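Local coordinates for penicillin-binding protein activator LpoA (Escherichia coli, PDB 6DR3) that stimulates the transpeptidase activity of the peptidoglycan synthase PBP1a from the outer membrane, here represented by the activator's amino-terminal domain of TPR-like helical motifs, at residues 198-203 and 207-212. Sequence-based numbering, arbitrary orientation.
Sequences DWQKRY and PGAKML
Ala209 O accepts a hydrogen bond from Gln200 NE2 at 2.9 Å, a side-chain amide tying together two consecutive helices joined by a short loop. In this all-helical, TPR-like amino-terminal domain, helix 189-202 ends, the chain turns, and the short helix 207-210 packs back against the last turn just completed. With Gln200 CG anti to the carbonyl carbon (chi1 -70°) and the chain extended beyond it, the amide spans the gap between the two helices. Its N-H meets a lone pair of the carbonyl within the carbonyl plane, but the bond is bent to 144° at the hydrogen. Gln200 NE2 also lies 3.5 Å from Leu212 CG, where the two side chains cross nearly at right angles.

Beside this bond comes the indole of Trp199, whose CG, anti to the backbone N (chi1 172°), carries the six-membered ring to the peptide joining Gly208 to Ala209. Trp199 CH2 comes 3.6 Å from Gly208 C, which sits at the ring edge. Ala209 N, approached obliquely, is 3.4 Å from Trp199 CH2. At the other end of the indole, NE1 hydrogen-bonds to Gly174 O of helix 170-185, and the ring thereby joins its own helix to two others. Ala209 CB fits in between, 3.8 Å from Trp199 CZ3 and 3.2 Å from Tyr203 O.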
ATOM      1  N   ASP A 198      -8.453  19.700 -18.324  1.00 24.32           N
ATOM      2  CA  ASP A 198      -9.581  20.295 -17.617  1.00 22.63           C
ATOM      3  C   ASP A 198      -9.855  19.564 -16.308  1.00 21.64           C
ATOM      4  O   ASP A 198     -10.173  20.195 -15.293  1.00 22.21           O
ATOM      5  CB  ASP A 198     -10.825  20.292 -18.505  1.00 24.79           C
ATOM      6  CG  ASP A 198     -10.732  21.293 -19.647  1.00 23.96           C
ATOM      7  OD1 ASP A 198      -9.929  22.246 -19.552  1.00 25.08           O
ATOM      8  OD2 ASP A 198     -11.474  21.126 -20.637  1.00 24.11           O
ATOM      9  N   TRP A 199      -9.729  18.234 -16.306  1.00 21.21           N
ATOM     10  CA  TRP A 199      -9.908  17.482 -15.068  1.00 23.98           C
ATOM     11  C   TRP A 199      -8.898  17.915 -14.015  1.00 24.30           C
ATOM     12  O   TRP A 199      -9.243  18.066 -12.837  1.00 20.90           O
ATOM     13  CB  TRP A 199      -9.784  15.980 -15.335  1.00 22.20           C
ATOM     14  CG  TRP A 199      -9.778  15.161 -14.081  1.00 26.52           C
ATOM     15  CD1 TRP A 199     -10.863  14.751 -13.367  1.00 26.69           C
ATOM     16  CD2 TRP A 199      -8.627  14.660 -13.389  1.00 26.12           C
ATOM     17  NE1 TRP A 199     -10.461  14.023 -12.271  1.00 25.57           N
ATOM     18  CE2 TRP A 199      -9.093  13.955 -12.262  1.00 28.92           C
ATOM     19  CE3 TRP A 199      -7.249  14.740 -13.612  1.00 25.68           C
ATOM     20  CZ2 TRP A 199      -8.231  13.328 -11.363  1.00 28.59           C
ATOM     21  CZ3 TRP A 199      -6.393  14.118 -12.716  1.00 28.75           C
ATOM     22  CH2 TRP A 199      -6.888  13.422 -11.607  1.00 29.10           C
ATOM     23  N   GLN A 200      -7.645  18.119 -14.421  1.00 28.59           N
ATOM     24  CA  GLN A 200      -6.623  18.561 -13.479  1.00 27.67           C
ATOM     25  C   GLN A 200      -7.028  19.867 -12.809  1.00 29.36           C
ATOM     26  O   GLN A 200      -6.738  20.083 -11.627  1.00 29.50           O
ATOM     27  CB  GLN A 200      -5.282  18.712 -14.198  1.00 26.81           C
ATOM     28  CG  GLN A 200      -4.657  17.384 -14.617  1.00 26.30           C
ATOM     29  CD  GLN A 200      -3.363  17.555 -15.393  1.00 29.24           C
ATOM     30  OE1 GLN A 200      -3.350  18.111 -16.491  1.00 31.50           O
ATOM     31  NE2 GLN A 200      -2.266  17.072 -14.824  1.00 31.57           N
ATOM     32  N   LYS A 201      -7.709  20.744 -13.545  1.00 24.95           N
ATOM     33  CA  LYS A 201      -8.191  21.994 -12.975  1.00 26.47           C
ATOM     34  C   LYS A 201      -9.513  21.822 -12.237  1.00 29.73           C
ATOM     35  O   LYS A 201      -9.899  22.711 -11.472  1.00 33.67           O
ATOM     36  CB  LYS A 201      -8.338  23.046 -14.077  1.00 32.26           C
ATOM     37  CG  LYS A 201      -7.006  23.601 -14.556  1.00 41.28           C
ATOM     38  CD  LYS A 201      -7.124  24.303 -15.899  1.00 53.70           C
ATOM     39  CE  LYS A 201      -5.830  25.023 -16.253  1.00 66.82           C
ATOM     40  NZ  LYS A 201      -5.782  25.455 -17.678  1.00 74.37           N
ATOM     41  N   ARG A 202     -10.211  20.704 -12.451  1.00 33.33           N
ATOM     42  CA  ARG A 202     -11.410  20.408 -11.673  1.00 34.71           C
ATOM     43  C   ARG A 202     -11.058  19.858 -10.298  1.00 31.56           C
ATOM     44  O   ARG A 202     -11.674  20.242  -9.298  1.00 30.21           O
ATOM     45  CB  ARG A 202     -12.290  19.401 -12.414  1.00 35.90           C
ATOM     46  CG  ARG A 202     -13.278  20.008 -13.383  1.00 41.95           C
ATOM     47  CD  ARG A 202     -14.446  19.059 -13.614  1.00 38.17           C
ATOM     48  NE  ARG A 202     -14.039  17.793 -14.212  1.00 28.12           N
ATOM     49  CZ  ARG A 202     -13.712  17.634 -15.491  1.00 26.15           C
ATOM     50  NH1 ARG A 202     -13.724  18.666 -16.324  1.00 25.12           N
ATOM     51  NH2 ARG A 202     -13.363  16.436 -15.939  1.00 25.20           N
ATOM     52  N   TYR A 203     -10.080  18.958 -10.233  1.00 26.32           N
ATOM     53  CA  TYR A 203      -9.678  18.299  -8.992  1.00 24.97           C
ATOM     54  C   TYR A 203      -8.179  18.495  -8.809  1.00 27.74           C
ATOM     55  O   TYR A 203      -7.400  17.536  -8.864  1.00 28.77           O
ATOM     56  CB  TYR A 203     -10.052  16.818  -9.017  1.00 23.25           C
ATOM     57  CG  TYR A 203     -11.545  16.565  -9.077  1.00 22.05           C
ATOM     58  CD1 TYR A 203     -12.316  16.562  -7.922  1.00 22.72           C
ATOM     59  CD2 TYR A 203     -12.182  16.330 -10.290  1.00 28.27           C
ATOM     60  CE1 TYR A 203     -13.678  16.332  -7.972  1.00 25.44           C
ATOM     61  CE2 TYR A 203     -13.546  16.099 -10.348  1.00 28.21           C
ATOM     62  CZ  TYR A 203     -14.288  16.103  -9.186  1.00 30.96           C
ATOM     63  OH  TYR A 203     -15.644  15.872  -9.234  1.00 37.37           O
ATOM     64  N   PRO A 207      -4.255  13.286  -6.247  1.00 30.73           N
ATOM     65  CA  PRO A 207      -2.862  12.894  -6.511  1.00 33.67           C
ATOM     66  C   PRO A 207      -2.562  12.688  -7.984  1.00 32.20           C
ATOM     67  O   PRO A 207      -1.450  12.993  -8.432  1.00 28.03           O
ATOM     68  CB  PRO A 207      -2.709  11.590  -5.714  1.00 33.91           C
ATOM     69  CG  PRO A 207      -3.714  11.694  -4.627  1.00 33.23           C
ATOM     70  CD  PRO A 207      -4.883  12.422  -5.230  1.00 32.93           C
ATOM     71  N   GLY A 208      -3.525  12.179  -8.755  1.00 27.64           N
ATOM     72  CA  GLY A 208      -3.326  11.992 -10.181  1.00 32.46           C
ATOM     73  C   GLY A 208      -3.297  13.281 -10.972  1.00 28.86           C
ATOM     74  O   GLY A 208      -2.808  13.286 -12.107  1.00 29.39           O
ATOM     75  N   ALA A 209      -3.821  14.373 -10.408  1.00 31.26           N
ATOM     76  CA  ALA A 209      -3.742  15.666 -11.080  1.00 33.29           C
ATOM     77  C   ALA A 209      -2.324  16.216 -11.038  1.00 34.85           C
ATOM     78  O   ALA A 209      -1.848  16.808 -12.014  1.00 31.41           O
ATOM     79  CB  ALA A 209      -4.717  16.653 -10.438  1.00 34.72           C
ATOM     80  N   LYS A 210      -1.637  16.031  -9.909  1.00 28.39           N
ATOM     81  CA  LYS A 210      -0.251  16.460  -9.774  1.00 30.78           C
ATOM     82  C   LYS A 210       0.726  15.456 -10.366  1.00 30.58           C
ATOM     83  O   LYS A 210       1.864  15.824 -10.670  1.00 31.88           O
ATOM     84  CB  LYS A 210       0.085  16.673  -8.296  1.00 33.05           C
ATOM     85  CG  LYS A 210      -0.954  17.474  -7.525  1.00 38.92           C
ATOM     86  CD  LYS A 210      -0.622  17.513  -6.042  1.00 48.54           C
ATOM     87  CE  LYS A 210      -1.829  17.152  -5.192  1.00 55.95           C
ATOM     88  NZ  LYS A 210      -1.464  16.960  -3.763  1.00 62.17           N
ATOM     89  N   MET A 211       0.303  14.203 -10.536  1.00 31.82           N
ATOM     90  CA  MET A 211       1.183  13.126 -10.991  1.00 35.65           C
ATOM     91  C   MET A 211       0.320  12.185 -11.838  1.00 29.80           C
ATOM     92  O   MET A 211      -0.266  11.231 -11.326  1.00 24.16           O
ATOM     93  CB  MET A 211       1.819  12.414  -9.805  1.00 41.75           C
ATOM     94  CG  MET A 211       3.003  11.533 -10.144  1.00 49.57           C
ATOM     95  SD  MET A 211       3.743  10.763  -8.684  1.00 52.99           S
ATOM     96  CE  MET A 211       4.282  12.194  -7.749  1.00 49.48           C
ATOM     97  N   LEU A 212       0.250  12.474 -13.133  1.00 29.67           N
ATOM     98  CA  LEU A 212      -0.695  11.784 -13.997  1.00 25.51           C
ATOM     99  C   LEU A 212      -0.347  10.300 -14.090  1.00 25.42           C
ATOM    100  O   LEU A 212       0.837   9.939 -14.087  1.00 28.13           O
ATOM    101  CB  LEU A 212      -0.693  12.401 -15.396  1.00 27.91           C
ATOM    102  CG  LEU A 212      -1.474  13.702 -15.578  1.00 29.92           C
ATOM    103  CD1 LEU A 212      -1.154  14.315 -16.930  1.00 32.87           C
ATOM    104  CD2 LEU A 212      -2.971  13.453 -15.444  1.00 25.34           C
TER